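PDB 5AWO: isomaltodextranase from Arthrobacter globiformis, which hydrolyses (1->6)-alpha-D-glucosidic linkages in polysaccharides such as dextran, releasing successive isomaltose units from the non-reducing chain ends. Local coordinates for residues 75-80 against 194-199; 331-336 against 363-368. All blocks are in the same frame, centred on the assembly; numbering follows the deposited sequence.

Contact 1: residues 75-80 against 194-199; sequences YDIACT and GVPYLR
The ring of Tyr197 meets Cys79 at its edge, where the sulfur lies practically in the ring plane. SG stands 5.1 Å from the ring centroid and straddles one side of the hexagon: Cys79 SG is 3.9 Å from Tyr197 CD2 and 4.0 Å from Tyr197 CE2. This is a sulfur-aromatic contact of the edge type, in which the sulfur faces ring C-H groups instead of the pi cloud. Both partners are extended from their backbones, SG anti to the nitrogen of Cys79 and CG anti to that of Tyr197 (chi1 -173°), which brings them together although the two CA atoms are 8.1 Å apart. Tyr40, on strand 39-42, meets the same ring with its own, the planes inclined at about 50°, and the hydroxyls of Tyr40 and Tyr197 are hydrogen-bonded to each other, so the phenol is anchored at its polar end.

The rest of the contact is aliphatic. Ile77 and Pro196 lie alongside one another, their side chains running opposite ways, with Ile77 CD1 3.8 Å from Pro196 CG and Ile77 CG1 4.0 Å from the same ring carbon. CD1 also approaches the root of the tyrosine, 4.4 Å from Tyr197 CB.

Strands 77-79 and 197-200 are not neighbours: strand 120-124 runs between them in the parallel sheet, hydrogen-bonded through the backbones of Lys120 and Gly122 to Ala78. Pro196 sits in the loop leading into strand 197-200, whereas Ile77, Cys79 and Tyr197 are inward side chains of non-adjacent strands, and their packing across the barrel interior is characteristic of the (beta/alpha)8, or TIM, barrel of glycoside hydrolase family 27.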
loop_
_atom_site.group_PDB
_atom_site.type_symbol
_atom_site.label_atom_id
_atom_site.label_comp_id
_atom_site.label_asym_id
_atom_site.label_seq_id
_atom_site.Cartn_x
_atom_site.Cartn_y
_atom_site.Cartn_z
ATOM N N TYR A 75 -2.596 15.440 8.249
ATOM C CA TYR A 75 -3.421 14.367 8.823
ATOM C C TYR A 75 -4.849 14.909 8.823
ATOM O O TYR A 75 -5.363 15.313 9.856
ATOM C CB TYR A 75 -2.962 13.987 10.237
ATOM C CG TYR A 75 -1.548 13.454 10.301
ATOM C CD1 TYR A 75 -0.472 14.308 10.458
ATOM C CD2 TYR A 75 -1.291 12.084 10.252
ATOM C CE1 TYR A 75 0.814 13.826 10.545
ATOM C CE2 TYR A 75 0.006 11.598 10.322
ATOM C CZ TYR A 75 1.039 12.462 10.492
ATOM O OH TYR A 75 2.301 11.956 10.583
ATOM N N ASP A 76 -5.470 14.887 7.652
ATOM C CA ASP A 76 -6.746 15.608 7.498
ATOM C C ASP A 76 -7.923 14.715 7.262
ATOM O O ASP A 76 -8.988 15.203 6.962
ATOM C CB ASP A 76 -6.652 16.685 6.428
ATOM C CG ASP A 76 -6.227 16.167 5.114
ATOM O OD1 ASP A 76 -6.305 14.957 4.893
ATOM O OD2 ASP A 76 -5.778 16.984 4.267
ATOM N N ILE A 77 -7.735 13.403 7.395
ATOM C CA ILE A 77 -8.843 12.439 7.460
ATOM C C ILE A 77 -9.035 11.956 8.900
ATOM O O ILE A 77 -8.068 11.529 9.523
ATOM C CB ILE A 77 -8.551 11.236 6.556
ATOM C CG1 ILE A 77 -8.490 11.634 5.073
ATOM C CG2 ILE A 77 -9.559 10.115 6.801
ATOM C CD1 ILE A 77 -7.883 10.573 4.183
ATOM N N ALA A 78 -10.259 12.044 9.429
ATOM C CA ALA A 78 -10.638 11.451 10.700
ATOM C C ALA A 78 -11.451 10.216 10.381
ATOM O O ALA A 78 -12.512 10.305 9.727
ATOM C CB ALA A 78 -11.457 12.413 11.537
ATOM N N CYS A 79 -10.936 9.053 10.762
ATOM C CA CYS A 79 -11.490 7.769 10.331
ATOM C C CYS A 79 -12.102 6.992 11.476
ATOM O O CYS A 79 -11.484 6.838 12.540
ATOM C CB CYS A 79 -10.379 6.929 9.710
ATOM S SG CYS A 79 -10.881 5.400 8.849
ATOM N N THR A 80 -13.318 6.506 11.290
ATOM C CA THR A 80 -13.926 5.617 12.248
ATOM C C THR A 80 -13.291 4.223 12.182
ATOM O O THR A 80 -12.392 3.945 11.394
ATOM C CB THR A 80 -15.456 5.561 12.043
ATOM O OG1 THR A 80 -15.747 4.983 10.766
ATOM C CG2 THR A 80 -16.071 6.955 12.101
ATOM N N GLY A 194 -18.618 12.122 0.499
ATOM C CA GLY A 194 -17.358 12.832 0.454
ATOM C C GLY A 194 -16.238 12.088 1.152
ATOM O O GLY A 194 -15.218 12.683 1.478
ATOM N N VAL A 195 -16.401 10.784 1.321
ATOM C CA VAL A 195 -15.375 9.936 1.960
ATOM C C VAL A 195 -14.271 9.541 0.973
ATOM O O VAL A 195 -14.545 8.941 -0.061
ATOM C CB VAL A 195 -16.080 8.684 2.515
ATOM C CG1 VAL A 195 -15.087 7.641 3.005
ATOM C CG2 VAL A 195 -17.022 9.049 3.623
ATOM N N PRO A 196 -12.989 9.863 1.272
ATOM C CA PRO A 196 -11.924 9.475 0.383
ATOM C C PRO A 196 -11.256 8.136 0.725
ATOM O O PRO A 196 -10.389 7.709 -0.000
ATOM C CB PRO A 196 -10.905 10.601 0.569
ATOM C CG PRO A 196 -11.032 10.924 2.010
ATOM C CD PRO A 196 -12.503 10.795 2.313
ATOM N N TYR A 197 -11.718 7.481 1.783
ATOM C CA TYR A 197 -11.022 6.336 2.341
ATOM C C TYR A 197 -12.053 5.410 2.988
ATOM O O TYR A 197 -12.705 5.778 3.974
ATOM C CB TYR A 197 -10.051 6.834 3.396
ATOM C CG TYR A 197 -9.101 5.798 3.977
ATOM C CD1 TYR A 197 -8.077 5.276 3.220
ATOM C CD2 TYR A 197 -9.238 5.388 5.288
ATOM C CE1 TYR A 197 -7.178 4.365 3.756
ATOM C CE2 TYR A 197 -8.340 4.474 5.836
ATOM C CZ TYR A 197 -7.324 3.981 5.065
ATOM O OH TYR A 197 -6.414 3.080 5.603
ATOM N N LEU A 198 -12.180 4.201 2.433
ATOM C CA LEU A 198 -13.085 3.179 2.968
ATOM C C LEU A 198 -12.262 1.981 3.452
ATOM O O LEU A 198 -11.519 1.376 2.678
ATOM C CB LEU A 198 -14.104 2.772 1.909
ATOM C CG LEU A 198 -15.122 1.729 2.362
ATOM C CD1 LEU A 198 -16.006 2.287 3.450
ATOM C CD2 LEU A 198 -15.950 1.206 1.184
ATOM N N ARG A 199 -12.411 1.669 4.732
ATOM C CA ARG A 199 -11.600 0.642 5.412
ATOM C C ARG A 199 -12.455 -0.586 5.680
ATOM O O ARG A 199 -13.368 -0.542 6.488
ATOM C CB ARG A 199 -10.999 1.215 6.700
ATOM C CG ARG A 199 -9.958 0.313 7.355
ATOM C CD ARG A 199 -9.094 1.097 8.330
ATOM N NE ARG A 199 -8.033 0.319 8.974
ATOM C CZ ARG A 199 -6.848 0.113 8.463
ATOM N NH1 ARG A 199 -6.531 0.527 7.239
ATOM N NH2 ARG A 199 -5.962 -0.565 9.190
#

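Contact 2: residues 331-336 against 363-368; sequences TMMNLM and EVLQLN
Met333 and Leu365 make the closest apolar contact between the two helices, methyl to methyl, with Met333 CE 3.9 Å from Leu365 CD2. The side chains cross at about a right angle. Met333 leaves its helix with CG anti to the backbone nitrogen (chi1 -179°) and then bends at chi2 (66°), a course that carries its terminal methyl across to the leucine. Lower on the same methionine, Met333 CG lies 4.4 Å from Val364 CG1, so the one side chain touches two consecutive residues of 363-368. Leu343, from strand 343-345, packs against both Met333 and Leu365 and adds to this apolar cluster.

The polar side chain at the interface, Asn334, touches only loosely, its OD1 lying 4.4 Å from Val364 CG1. The amide is held from elsewhere: its oxygen accepts a hydrogen bond from Trp440 NE1, and ND2 is hydrogen-bonded to Ser460 OG. With both ends of the amide engaged, its rotation is probably well fixed beside the valine.

Backbone separation agrees with so modest an interface. The local axes approach to 10.7 Å, and the nearest CA atoms, those of Asn334 and Val364, are 7.8 Å apart. The N-to-C directions differ by 24°, making this a near-parallel helix pair bridged mainly by Met333. Asn334 and Leu367 also pack on Ile462 of strand 460-466, in the beta-sandwich domain that supplies Trp440 and Ser460. Strand 343-345, the last of the eight parallel barrel strands, lies between the two helices in the sequence, and helix 362-370 closes the (beta/alpha)8 barrel against that domain.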
loop_
_atom_site.group_PDB
_atom_site.type_symbol
_atom_site.label_atom_id
_atom_site.label_comp_id
_atom_site.label_asym_id
_atom_site.label_seq_id
_atom_site.Cartn_x
_atom_site.Cartn_y
_atom_site.Cartn_z
ATOM N N THR A 331 11.409 5.061 15.593
ATOM C CA THR A 331 11.461 3.833 14.791
ATOM C C THR A 331 10.118 3.409 14.205
ATOM O O THR A 331 10.051 3.033 13.048
ATOM C CB THR A 331 12.119 2.711 15.606
ATOM O OG1 THR A 331 13.504 3.073 15.813
ATOM C CG2 THR A 331 12.011 1.366 14.900
ATOM N N MET A 332 9.081 3.484 15.012
ATOM C CA MET A 332 7.708 3.257 14.552
ATOM C C MET A 332 7.416 4.108 13.309
ATOM O O MET A 332 6.986 3.600 12.265
ATOM C CB MET A 332 6.743 3.594 15.710
ATOM C CG MET A 332 5.272 3.563 15.354
ATOM S SD MET A 332 4.274 4.424 16.570
ATOM C CE MET A 332 4.739 6.088 16.221
ATOM N N MET A 333 7.627 5.420 13.448
ATOM C CA MET A 333 7.296 6.336 12.363
ATOM C C MET A 333 8.189 6.068 11.153
ATOM O O MET A 333 7.722 5.986 10.014
ATOM C CB MET A 333 7.472 7.766 12.840
ATOM C CG MET A 333 7.135 8.833 11.816
ATOM S SD MET A 333 5.365 8.813 11.423
ATOM C CE MET A 333 5.247 10.201 10.285
ATOM N N ASN A 334 9.480 5.849 11.389
ATOM C CA ASN A 334 10.416 5.636 10.293
ATOM C C ASN A 334 10.088 4.377 9.478
ATOM O O ASN A 334 10.251 4.352 8.239
ATOM C CB ASN A 334 11.850 5.533 10.823
ATOM C CG ASN A 334 12.433 6.855 11.279
ATOM O OD1 ASN A 334 11.938 7.933 10.923
ATOM N ND2 ASN A 334 13.495 6.782 12.091
ATOM N N LEU A 335 9.613 3.326 10.133
ATOM C CA LEU A 335 9.238 2.119 9.410
ATOM C C LEU A 335 8.041 2.364 8.503
ATOM O O LEU A 335 8.028 1.932 7.346
ATOM C CB LEU A 335 8.920 0.974 10.394
ATOM C CG LEU A 335 8.503 -0.353 9.744
ATOM C CD1 LEU A 335 9.571 -0.949 8.838
ATOM C CD2 LEU A 335 8.104 -1.384 10.832
ATOM N N MET A 336 7.021 3.037 9.021
ATOM C CA MET A 336 5.824 3.305 8.213
ATOM C C MET A 336 6.200 4.142 6.992
ATOM O O MET A 336 5.760 3.863 5.865
ATOM C CB MET A 336 4.728 4.026 9.028
ATOM C CG MET A 336 4.263 3.303 10.293
ATOM S SD MET A 336 3.613 1.653 9.967
ATOM C CE MET A 336 3.197 1.209 11.649
ATOM N N GLU A 363 10.556 17.033 7.415
ATOM C CA GLU A 363 11.447 16.376 6.476
ATOM C C GLU A 363 11.104 14.897 6.293
ATOM O O GLU A 363 11.206 14.359 5.209
ATOM C CB GLU A 363 12.911 16.533 6.890
ATOM C CG GLU A 363 13.337 17.981 7.030
ATOM C CD GLU A 363 14.832 18.128 6.876
ATOM O OE1 GLU A 363 15.348 17.854 5.782
ATOM O OE2 GLU A 363 15.498 18.498 7.869
ATOM N N VAL A 364 10.730 14.232 7.382
ATOM C CA VAL A 364 10.271 12.843 7.325
ATOM C C VAL A 364 8.954 12.789 6.560
ATOM O O VAL A 364 8.795 11.964 5.660
ATOM C CB VAL A 364 10.185 12.241 8.741
ATOM C CG1 VAL A 364 9.526 10.873 8.709
ATOM C CG2 VAL A 364 11.577 12.125 9.369
ATOM N N LEU A 365 8.044 13.705 6.867
ATOM C CA LEU A 365 6.780 13.771 6.126
ATOM C C LEU A 365 7.015 14.013 4.637
ATOM O O LEU A 365 6.260 13.490 3.796
ATOM C CB LEU A 365 5.825 14.818 6.684
ATOM C CG LEU A 365 5.242 14.487 8.071
ATOM C CD1 LEU A 365 4.482 15.692 8.613
ATOM C CD2 LEU A 365 4.376 13.242 8.033
ATOM N N GLN A 366 8.024 14.808 4.303
ATOM C CA GLN A 366 8.250 15.127 2.909
ATOM C C GLN A 366 8.505 13.865 2.109
ATOM O O GLN A 366 8.122 13.798 0.943
ATOM C CB GLN A 366 9.391 16.122 2.756
ATOM C CG GLN A 366 9.450 16.747 1.372
ATOM C CD GLN A 366 8.270 17.649 1.107
ATOM O OE1 GLN A 366 7.939 18.489 1.932
ATOM N NE2 GLN A 366 7.599 17.455 -0.036
ATOM N N LEU A 367 9.131 12.840 2.701
ATOM C CA LEU A 367 9.321 11.563 2.003
ATOM C C LEU A 367 7.966 10.947 1.609
ATOM O O LEU A 367 7.757 10.480 0.486
ATOM C CB LEU A 367 10.104 10.570 2.850
ATOM C CG LEU A 367 11.583 10.873 3.074
ATOM C CD1 LEU A 367 12.196 9.921 4.091
ATOM C CD2 LEU A 367 12.391 10.823 1.784
ATOM N N ASN A 368 7.035 10.977 2.544
ATOM C CA ASN A 368 5.669 10.528 2.265
ATOM C C ASN A 368 4.966 11.370 1.205
ATOM O O ASN A 368 4.379 10.823 0.270
ATOM C CB ASN A 368 4.854 10.411 3.560
ATOM C CG ASN A 368 3.354 10.330 3.304
ATOM O OD1 ASN A 368 2.718 11.346 3.104
ATOM N ND2 ASN A 368 2.781 9.130 3.335
#

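In the fold
Tyr75 joins the two contacts, whose centres are about 20 Å apart. It is the first residue of 75-80, in contact 1, and its hydroxyl reaches the apolar cluster of contact 2: Tyr75 OH is 3.4 Å from Met333 CE and 3.5 Å from Leu365 CD2. The hydroxyl is also hydrogen-bonded to Tyr359 O. Contact 1 lies nearer the catalytic machinery: the side chain of Tyr197 is about 7 Å from that of Asp262, the probable proton donor, and that of Cys79 about 10 Å from that of Asp201, the probable nucleophile. Contact 2 lies away from these sites. One pair thus illustrates packing inside a barrel and the other packing in its outer helical layer.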